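Local coordinates for ATP-citrate lyase beta-subunit (Chlorobium limicola, PDB 6HXJ), which probably catalyses, as a subunit of ATP-citrate lyase, the reversible conversion of citrate, ATP and CoA to oxaloacetate, acetyl-CoA, ADP and phosphate, at residues F105-I110 against A116-S121; S173-C178 against Q185-N190; N337-S342 against A367-L372. All coordinates share one frame; numbering follows the deposited sequence.

Contact 1: F105-I110 against A116-S121; sequences FYVSII and AELLIS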
loop_
_atom_site.group_PDB
_atom_site.type_symbol
_atom_site.label_atom_id
_atom_site.label_comp_id
_atom_site.label_asym_id
_atom_site.label_seq_id
_atom_site.Cartn_x
_atom_site.Cartn_y
_atom_site.Cartn_z
ATOM N N PHE A 105 26.159 51.585 -60.295
ATOM C CA PHE A 105 26.550 50.243 -60.685
ATOM C C PHE A 105 25.430 49.252 -60.363
ATOM O O PHE A 105 24.527 49.534 -59.561
ATOM C CB PHE A 105 27.839 49.814 -59.953
ATOM C CG PHE A 105 28.996 50.771 -59.905
ATOM C CD1 PHE A 105 29.492 51.354 -61.071
ATOM C CD2 PHE A 105 29.653 51.028 -58.710
ATOM C CE1 PHE A 105 30.565 52.254 -61.027
ATOM C CE2 PHE A 105 30.746 51.898 -58.667
ATOM C CZ PHE A 105 31.196 52.507 -59.829
ATOM N N TYR A 106 25.511 48.070 -60.970
ATOM C CA TYR A 106 24.563 46.999 -60.709
ATOM C C TYR A 106 25.282 45.801 -60.111
ATOM O O TYR A 106 26.359 45.426 -60.574
ATOM C CB TYR A 106 23.817 46.620 -62.001
ATOM C CG TYR A 106 22.903 45.421 -61.886
ATOM C CD1 TYR A 106 21.680 45.513 -61.234
ATOM C CD2 TYR A 106 23.238 44.204 -62.474
ATOM C CE1 TYR A 106 20.829 44.412 -61.131
ATOM C CE2 TYR A 106 22.401 43.090 -62.369
ATOM C CZ TYR A 106 21.192 43.201 -61.702
ATOM O OH TYR A 106 20.342 42.120 -61.616
ATOM N N VAL A 107 24.707 45.265 -59.031
ATOM C CA VAL A 107 25.156 44.068 -58.314
ATOM C C VAL A 107 23.922 43.247 -57.998
ATOM O O VAL A 107 22.933 43.783 -57.525
ATOM C CB VAL A 107 25.954 44.297 -56.996
ATOM C CG1 VAL A 107 26.241 42.969 -56.309
ATOM C CG2 VAL A 107 27.235 45.090 -57.206
ATOM N N SER A 108 23.984 41.953 -58.240
ATOM C CA SER A 108 22.936 41.020 -57.882
ATOM C C SER A 108 23.544 39.661 -57.728
ATOM O O SER A 108 24.433 39.277 -58.495
ATOM C CB SER A 108 21.813 40.980 -58.914
ATOM O OG SER A 108 22.211 40.332 -60.110
ATOM N N ILE A 109 23.062 38.935 -56.728
ATOM C CA ILE A 109 23.430 37.552 -56.428
ATOM C C ILE A 109 22.125 36.727 -56.396
ATOM O O ILE A 109 21.242 37.010 -55.591
ATOM C CB ILE A 109 24.361 37.432 -55.187
ATOM C CG1 ILE A 109 24.711 35.985 -54.889
ATOM C CG2 ILE A 109 23.840 38.148 -53.943
ATOM C CD1 ILE A 109 26.137 35.774 -54.448
ATOM N N ILE A 110 21.957 35.853 -57.392
ATOM C CA ILE A 110 20.743 35.063 -57.596
ATOM C C ILE A 110 21.084 33.603 -57.448
ATOM O O ILE A 110 21.962 33.106 -58.164
ATOM C CB ILE A 110 20.042 35.413 -58.944
ATOM C CG1 ILE A 110 21.026 35.215 -60.145
ATOM C CG2 ILE A 110 19.514 36.847 -58.887
ATOM C CD1 ILE A 110 20.757 35.910 -61.508
ATOM N N ALA A 116 25.080 30.063 -56.240
ATOM C CA ALA A 116 24.551 31.319 -56.731
ATOM C C ALA A 116 25.346 31.853 -57.896
ATOM O O ALA A 116 26.355 31.276 -58.296
ATOM C CB ALA A 116 24.600 32.294 -55.563
ATOM N N GLU A 117 24.859 32.941 -58.473
ATOM C CA GLU A 117 25.501 33.628 -59.579
ATOM C C GLU A 117 25.581 35.108 -59.232
ATOM O O GLU A 117 24.571 35.697 -58.829
ATOM C CB GLU A 117 24.696 33.436 -60.855
ATOM C CG GLU A 117 25.479 33.714 -62.122
ATOM C CD GLU A 117 24.715 33.462 -63.409
ATOM O OE1 GLU A 117 23.542 33.894 -63.511
ATOM O OE2 GLU A 117 25.297 32.823 -64.316
ATOM N N LEU A 118 26.779 35.691 -59.352
ATOM C CA LEU A 118 26.988 37.092 -59.072
ATOM C C LEU A 118 27.093 37.825 -60.385
ATOM O O LEU A 118 27.977 37.528 -61.178
ATOM C CB LEU A 118 28.234 37.278 -58.209
ATOM C CG LEU A 118 28.619 38.701 -57.798
ATOM C CD1 LEU A 118 27.591 39.357 -56.886
ATOM C CD2 LEU A 118 29.954 38.711 -57.144
ATOM N N LEU A 119 26.151 38.730 -60.642
ATOM C CA LEU A 119 26.128 39.526 -61.863
ATOM C C LEU A 119 26.601 40.919 -61.483
ATOM O O LEU A 119 26.143 41.477 -60.480
ATOM C CB LEU A 119 24.716 39.551 -62.497
ATOM C CG LEU A 119 24.358 38.378 -63.428
ATOM C CD1 LEU A 119 24.134 37.114 -62.665
ATOM C CD2 LEU A 119 23.108 38.668 -64.210
ATOM N N ILE A 120 27.566 41.454 -62.243
ATOM C CA ILE A 120 28.119 42.779 -61.988
ATOM C C ILE A 120 28.099 43.656 -63.249
ATOM O O ILE A 120 28.394 43.190 -64.342
ATOM C CB ILE A 120 29.529 42.691 -61.320
ATOM C CG1 ILE A 120 29.942 44.039 -60.700
ATOM C CG2 ILE A 120 30.625 42.120 -62.262
ATOM C CD1 ILE A 120 31.075 43.939 -59.795
ATOM N N SER A 121 27.764 44.928 -63.089
ATOM C CA SER A 121 27.789 45.867 -64.210
ATOM C C SER A 121 28.277 47.229 -63.770
ATOM O O SER A 121 28.009 47.658 -62.650
ATOM C CB SER A 121 26.417 45.995 -64.861
ATOM O OG SER A 121 26.537 46.611 -66.131
#

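Contact 2: S173-C178 against Q185-N190; sequences SRLILC and QSIEIN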
loop_
_atom_site.group_PDB
_atom_site.type_symbol
_atom_site.label_atom_id
_atom_site.label_comp_id
_atom_site.label_asym_id
_atom_site.label_seq_id
_atom_site.Cartn_x
_atom_site.Cartn_y
_atom_site.Cartn_z
ATOM N N SER A 173 32.176 40.464 -51.776
ATOM C CA SER A 173 32.384 39.424 -50.784
ATOM C C SER A 173 31.397 39.534 -49.634
ATOM O O SER A 173 30.800 38.538 -49.228
ATOM C CB SER A 173 33.832 39.424 -50.305
ATOM O OG SER A 173 34.214 40.440 -49.393
ATOM N N ARG A 174 31.192 40.755 -49.152
ATOM C CA ARG A 174 30.254 41.021 -48.073
ATOM C C ARG A 174 28.862 40.606 -48.524
ATOM O O ARG A 174 28.175 39.914 -47.795
ATOM C CB ARG A 174 30.278 42.506 -47.699
ATOM C CG ARG A 174 31.667 43.123 -47.533
ATOM C CD ARG A 174 32.119 43.300 -46.099
ATOM N NE ARG A 174 33.401 44.018 -46.044
ATOM C CZ ARG A 174 33.565 45.276 -45.631
ATOM N NH1 ARG A 174 32.529 45.982 -45.196
ATOM N NH2 ARG A 174 34.771 45.829 -45.630
ATOM N N LEU A 175 28.487 40.970 -49.755
ATOM C CA LEU A 175 27.218 40.574 -50.325
ATOM C C LEU A 175 27.145 39.067 -50.349
ATOM O O LEU A 175 26.137 38.502 -49.953
ATOM C CB LEU A 175 27.123 41.094 -51.740
ATOM C CG LEU A 175 25.729 41.039 -52.389
ATOM C CD1 LEU A 175 24.775 42.040 -51.740
ATOM C CD2 LEU A 175 25.822 41.327 -53.885
ATOM N N ILE A 176 28.231 38.415 -50.770
ATOM C CA ILE A 176 28.337 36.965 -50.840
ATOM C C ILE A 176 28.202 36.355 -49.465
ATOM O O ILE A 176 27.553 35.317 -49.334
ATOM C CB ILE A 176 29.640 36.559 -51.546
ATOM C CG1 ILE A 176 29.505 36.772 -53.068
ATOM C CG2 ILE A 176 30.006 35.099 -51.248
ATOM C CD1 ILE A 176 30.793 36.864 -53.833
ATOM N N LEU A 177 28.799 36.993 -48.440
ATOM C CA LEU A 177 28.726 36.540 -47.052
ATOM C C LEU A 177 27.286 36.689 -46.569
ATOM O O LEU A 177 26.754 35.772 -45.952
ATOM C CB LEU A 177 29.690 37.337 -46.145
ATOM C CG LEU A 177 31.059 36.770 -46.054
ATOM C CD1 LEU A 177 31.985 37.685 -45.266
ATOM C CD2 LEU A 177 31.007 35.359 -45.524
ATOM N N CYS A 178 26.651 37.829 -46.900
ATOM C CA CYS A 178 25.289 38.156 -46.546
ATOM C C CYS A 178 24.378 37.134 -47.157
ATOM O O CYS A 178 23.509 36.643 -46.459
ATOM C CB CYS A 178 24.921 39.575 -46.985
ATOM S SG CYS A 178 23.203 40.075 -46.630
ATOM N N GLN A 185 17.555 33.951 -51.326
ATOM C CA GLN A 185 17.248 33.335 -52.609
ATOM C C GLN A 185 17.882 34.242 -53.670
ATOM O O GLN A 185 18.417 33.779 -54.676
ATOM C CB GLN A 185 15.739 33.216 -52.796
ATOM C CG GLN A 185 15.149 32.183 -51.840
ATOM C CD GLN A 185 13.650 32.263 -51.643
ATOM O OE1 GLN A 185 12.998 33.296 -51.831
ATOM N NE2 GLN A 185 13.080 31.165 -51.187
ATOM N N SER A 186 17.883 35.544 -53.400
ATOM C CA SER A 186 18.427 36.579 -54.269
ATOM C C SER A 186 18.502 37.939 -53.559
ATOM O O SER A 186 17.699 38.230 -52.669
ATOM C CB SER A 186 17.607 36.714 -55.555
ATOM O OG SER A 186 16.267 37.092 -55.289
ATOM N N ILE A 187 19.477 38.770 -53.980
ATOM C CA ILE A 187 19.738 40.140 -53.511
ATOM C C ILE A 187 20.106 40.965 -54.746
ATOM O O ILE A 187 21.051 40.594 -55.438
ATOM C CB ILE A 187 20.888 40.171 -52.465
ATOM C CG1 ILE A 187 20.615 39.241 -51.240
ATOM C CG2 ILE A 187 21.190 41.620 -52.042
ATOM C CD1 ILE A 187 21.836 38.833 -50.401
ATOM N N GLU A 188 19.373 42.059 -55.018
ATOM C CA GLU A 188 19.580 42.906 -56.182
ATOM C C GLU A 188 19.763 44.350 -55.739
ATOM O O GLU A 188 18.898 44.906 -55.062
ATOM C CB GLU A 188 18.422 42.759 -57.189
ATOM C CG GLU A 188 18.781 43.234 -58.588
ATOM C CD GLU A 188 17.778 44.126 -59.295
ATOM O OE1 GLU A 188 17.337 45.134 -58.693
ATOM O OE2 GLU A 188 17.479 43.850 -60.480
ATOM N N ILE A 189 20.923 44.931 -56.056
ATOM C CA ILE A 189 21.273 46.312 -55.737
ATOM C C ILE A 189 21.468 47.097 -57.044
ATOM O O ILE A 189 22.397 46.827 -57.808
ATOM C CB ILE A 189 22.504 46.412 -54.796
ATOM C CG1 ILE A 189 22.272 45.654 -53.464
ATOM C CG2 ILE A 189 22.871 47.887 -54.562
ATOM C CD1 ILE A 189 23.495 45.446 -52.615
ATOM N N ASN A 190 20.555 48.019 -57.316
ATOM C CA ASN A 190 20.604 48.830 -58.513
ATOM C C ASN A 190 19.910 50.132 -58.213
ATOM O O ASN A 190 18.684 50.154 -58.113
ATOM C CB ASN A 190 19.976 48.129 -59.733
ATOM C CG ASN A 190 20.239 48.845 -61.033
ATOM O OD1 ASN A 190 21.386 49.179 -61.381
ATOM N ND2 ASN A 190 19.176 49.084 -61.783
#

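Contact 3: N337-S342 against A367-L372; sequences NGFRES and AAIKQL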
loop_
_atom_site.group_PDB
_atom_site.type_symbol
_atom_site.label_atom_id
_atom_site.label_comp_id
_atom_site.label_asym_id
_atom_site.label_seq_id
_atom_site.Cartn_x
_atom_site.Cartn_y
_atom_site.Cartn_z
ATOM N N ASN A 337 -20.301 20.420 -41.826
ATOM C CA ASN A 337 -20.633 21.342 -40.731
ATOM C C ASN A 337 -20.666 22.803 -41.196
ATOM O O ASN A 337 -21.664 23.487 -40.959
ATOM C CB ASN A 337 -19.733 21.112 -39.533
ATOM C CG ASN A 337 -20.260 19.955 -38.735
ATOM O OD1 ASN A 337 -21.423 19.968 -38.288
ATOM N ND2 ASN A 337 -19.465 18.887 -38.643
ATOM N N GLY A 338 -19.660 23.202 -41.973
ATOM C CA GLY A 338 -19.575 24.530 -42.567
ATOM C C GLY A 338 -20.626 24.800 -43.629
ATOM O O GLY A 338 -20.990 25.956 -43.839
ATOM N N PHE A 339 -21.106 23.748 -44.326
ATOM C CA PHE A 339 -22.171 23.875 -45.331
ATOM C C PHE A 339 -23.517 24.058 -44.646
ATOM O O PHE A 339 -24.335 24.839 -45.117
ATOM C CB PHE A 339 -22.226 22.650 -46.254
ATOM C CG PHE A 339 -21.325 22.675 -47.465
ATOM C CD1 PHE A 339 -20.867 23.883 -47.993
ATOM C CD2 PHE A 339 -20.988 21.502 -48.116
ATOM C CE1 PHE A 339 -20.039 23.908 -49.114
ATOM C CE2 PHE A 339 -20.177 21.530 -49.255
ATOM C CZ PHE A 339 -19.700 22.733 -49.741
ATOM N N ARG A 340 -23.734 23.336 -43.530
ATOM C CA ARG A 340 -24.921 23.391 -42.693
ATOM C C ARG A 340 -25.009 24.754 -42.008
ATOM O O ARG A 340 -26.096 25.345 -41.946
ATOM C CB ARG A 340 -24.863 22.267 -41.646
ATOM C CG ARG A 340 -25.147 20.872 -42.200
ATOM C CD ARG A 340 -25.734 19.943 -41.165
ATOM N NE ARG A 340 -24.830 18.958 -40.559
ATOM C CZ ARG A 340 -24.865 17.649 -40.803
ATOM N NH1 ARG A 340 -25.672 17.162 -41.740
ATOM N NH2 ARG A 340 -24.022 16.832 -40.186
ATOM N N GLU A 341 -23.849 25.254 -41.517
ATOM C CA GLU A 341 -23.715 26.553 -40.846
ATOM C C GLU A 341 -24.046 27.707 -41.814
ATOM O O GLU A 341 -24.751 28.649 -41.473
ATOM C CB GLU A 341 -22.286 26.701 -40.273
ATOM C CG GLU A 341 -22.155 27.724 -39.148
ATOM C CD GLU A 341 -21.996 29.204 -39.482
ATOM O OE1 GLU A 341 -21.902 29.560 -40.682
ATOM O OE2 GLU A 341 -21.941 30.009 -38.523
ATOM N N SER A 342 -23.550 27.591 -43.026
ATOM C CA SER A 342 -23.724 28.572 -44.082
ATOM C C SER A 342 -25.146 28.565 -44.639
ATOM O O SER A 342 -25.664 29.630 -44.959
ATOM C CB SER A 342 -22.715 28.312 -45.195
ATOM O OG SER A 342 -21.387 28.374 -44.697
ATOM N N ALA A 367 -20.554 9.241 -48.430
ATOM C CA ALA A 367 -21.915 8.879 -48.003
ATOM C C ALA A 367 -22.501 9.984 -47.120
ATOM O O ALA A 367 -23.668 10.338 -47.274
ATOM C CB ALA A 367 -21.896 7.554 -47.257
ATOM N N ALA A 368 -21.676 10.561 -46.229
ATOM C CA ALA A 368 -22.050 11.661 -45.343
ATOM C C ALA A 368 -22.392 12.930 -46.145
ATOM O O ALA A 368 -23.374 13.603 -45.840
ATOM C CB ALA A 368 -20.932 11.935 -44.363
ATOM N N ILE A 369 -21.629 13.218 -47.197
ATOM C CA ILE A 369 -21.846 14.380 -48.053
ATOM C C ILE A 369 -23.102 14.219 -48.981
ATOM O O ILE A 369 -23.800 15.201 -49.216
ATOM C CB ILE A 369 -20.513 14.724 -48.806
ATOM C CG1 ILE A 369 -20.487 16.188 -49.336
ATOM C CG2 ILE A 369 -20.115 13.756 -49.899
ATOM C CD1 ILE A 369 -19.856 17.254 -48.454
ATOM N N LYS A 370 -23.396 12.993 -49.463
ATOM C CA LYS A 370 -24.564 12.714 -50.307
ATOM C C LYS A 370 -25.848 12.727 -49.460
ATOM O O LYS A 370 -26.927 12.946 -50.010
ATOM C CB LYS A 370 -24.398 11.407 -51.111
ATOM C CG LYS A 370 -25.218 11.373 -52.398
ATOM C CD LYS A 370 -24.735 10.331 -53.415
ATOM C CE LYS A 370 -25.499 10.385 -54.728
ATOM N NZ LYS A 370 -25.214 11.619 -55.522
ATOM N N GLN A 371 -25.745 12.547 -48.125
ATOM C CA GLN A 371 -26.907 12.653 -47.239
ATOM C C GLN A 371 -27.384 14.091 -47.274
ATOM O O GLN A 371 -28.591 14.311 -47.255
ATOM C CB GLN A 371 -26.542 12.265 -45.807
ATOM C CG GLN A 371 -27.679 12.359 -44.798
ATOM C CD GLN A 371 -27.205 12.056 -43.397
ATOM O OE1 GLN A 371 -26.187 12.572 -42.919
ATOM N NE2 GLN A 371 -27.976 11.256 -42.684
ATOM N N LEU A 372 -26.451 15.064 -47.379
ATOM C CA LEU A 372 -26.810 16.479 -47.470
ATOM C C LEU A 372 -27.862 16.782 -48.546
ATOM O O LEU A 372 -28.421 17.869 -48.529
ATOM C CB LEU A 372 -25.605 17.404 -47.621
ATOM C CG LEU A 372 -24.819 17.733 -46.364
ATOM C CD1 LEU A 372 -23.553 18.481 -46.724
ATOM C CD2 LEU A 372 -25.604 18.613 -45.426
#

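Contact 1: F105-I110 against A116-S121
Ser-108 and Leu-119 meet straight across the two strands, with Ser-108 OG 3.5 Å from Leu-119 CB. The same OG donates a hydrogen bond to Tyr-106 OH on its own strand, at 3.0 Å. Tyr-106 CG is anti to the backbone N (chi1 174°), and this sends the phenol along the strand toward Ser-108. Ser-121 CB lies at the edge of that ring. Replacing Ser-108 with an alanine would probably leave the Tyr-106 hydroxyl without this partner and the phenol freer to turn. Farther along the same face, Ile-110 lies beside Glu-117, both pointing the same way. Ile-110 CD1 reaches across to Leu-119 CD1 at 3.8 Å. The strands form a beta hairpin of the ATP-grasp domain. Tyr-106 with Ser-121, Ser-108 with Leu-119 and Ile-110 with Glu-117 are its hydrogen-bonded pairs. On the other face, Val-107 and Leu-118 cross obliquely, with Val-107 CG1 3.9 Å from Leu-118 CD1. Ile-109 turns CG1 to Ala-116 CB at 3.8 Å. Helix 163-181 covers this face, touching Val-107 and Ile-109 through Leu-175 and Ile-120 through Val-168. Ser-121 OG, back on the tyrosine face, is hydrogen-bonded to Ser-134 OG.

Contact 2: S173-C178 against Q185-N190
Leu-175 of the helix sets its CD1 methyl between two isoleucines of the strand. CD1 is 3.6 Å from Ile-187 CG2 and 3.7 Å from Ile-189 CD1. The two isoleucines are two residues apart, and both side chains come off the strand toward the helix. Glu-188 between them points away. Leu-175 CD1 is the methyl that sits against both isoleucines. Leu-175 carries CG anti to its backbone N (chi1 -167°), which extends the branch from the helix to the strand. Leu-175 and the two isoleucines point in opposing directions and lie flank to flank.

On the helix, Leu-175 and Cys-178 are nearly one turn apart and both point to the strand. They frame a shallow hollow that Ile-187 partly fills, with Met-208 beside it. Ile-187 stands against both with different branches. Its CG2 takes Leu-175, while its CD1 faces Cys-178 SG at a looser 4.2 Å. All the touching atoms are methyls or sulfur, and no hydrogen bond crosses the contact. The helix and strand axes approach to 9.9 Å at 148°, so the two run roughly antiparallel. This is a helix laid on one face of a beta-sheet, with the chain turning back from helix 163-181 into strand 184-195.

Among its neighbours, strand 184-195 lies between strands 104-112 and 200-210 of the antiparallel sheet. Met-208 of strand 200-210 touches both Cys-178 and Ile-187, and Ala-203 touches Ile-189. Gln-185 and Ser-186 form a classic beta bulge opposite Asn-209. Leu-175 also rests on Val-107 and Ile-109 of strand 104-112, while helix 148-158 packs against Ser-173 and Ile-176.

Contact 3: N337-S342 against A367-L372
The Phe-339 ring meets Ile-369 and Leu-372 at one edge, and the 367-372 segment puts nothing over either face. Ile-369 CD1 is 4.4 Å from Phe-339 CE2, and Leu-372 CD1 is 4.2 Å from Phe-339 CD2. Both methyls lie near the ring plane. The contact joins two helices, 328-344 and 362-371, of the alpha/beta domain related to succinyl-CoA synthetase. Each helix links neighbouring parallel strands in a beta-alpha-beta crossover, and strand 352-356 is shared by the two units. Thr-304 of helix 297-309, Leu-348 and Phe-377 also touch Phe-339.

The second flat group is the guanidinium of Arg-340, which meets Leu-372 at a slant. Leu-372 CD2 is 4.0 Å from Arg-340 NH1, and it is the same distance from Arg-340 CG. Chi1 sets CG beside Leu-372. The bend at chi3 (-102°) then turns the outer chain, and NH1 comes to the same methyl. NH1 also forms a salt bridge with Glu-375 OE1, so the charge has a mate beside the apolar contact. Within helix 328-344, Gly-338 O accepts two hydrogen bonds from one residue, from Ser-342 N at 3.1 Å and from Ser-342 OG at 2.6 Å.

How the contacts relate
From the N terminus, the chain first closes contact 1, where strands 104-112 and 115-121 pair as a beta hairpin across a short turn. Contact 2 follows, where helix segment 173-178 meets 185-190 after a short loop. Contact 3 closes a wider loop, from 337-342 to 367-372. The three lie in series, and none encloses or crosses another. Contacts 1 and 2 share one sheet, with centres about 8 Å apart. Ile-189 N and Val-107 O approach to 2.7 Å there, a probable hydrogen bond between strands 184-195 and 104-112. Contact 3 ties helices of the citrate-binding region. Its centre is about 55 Å from that of contact 1, across the chain's centre.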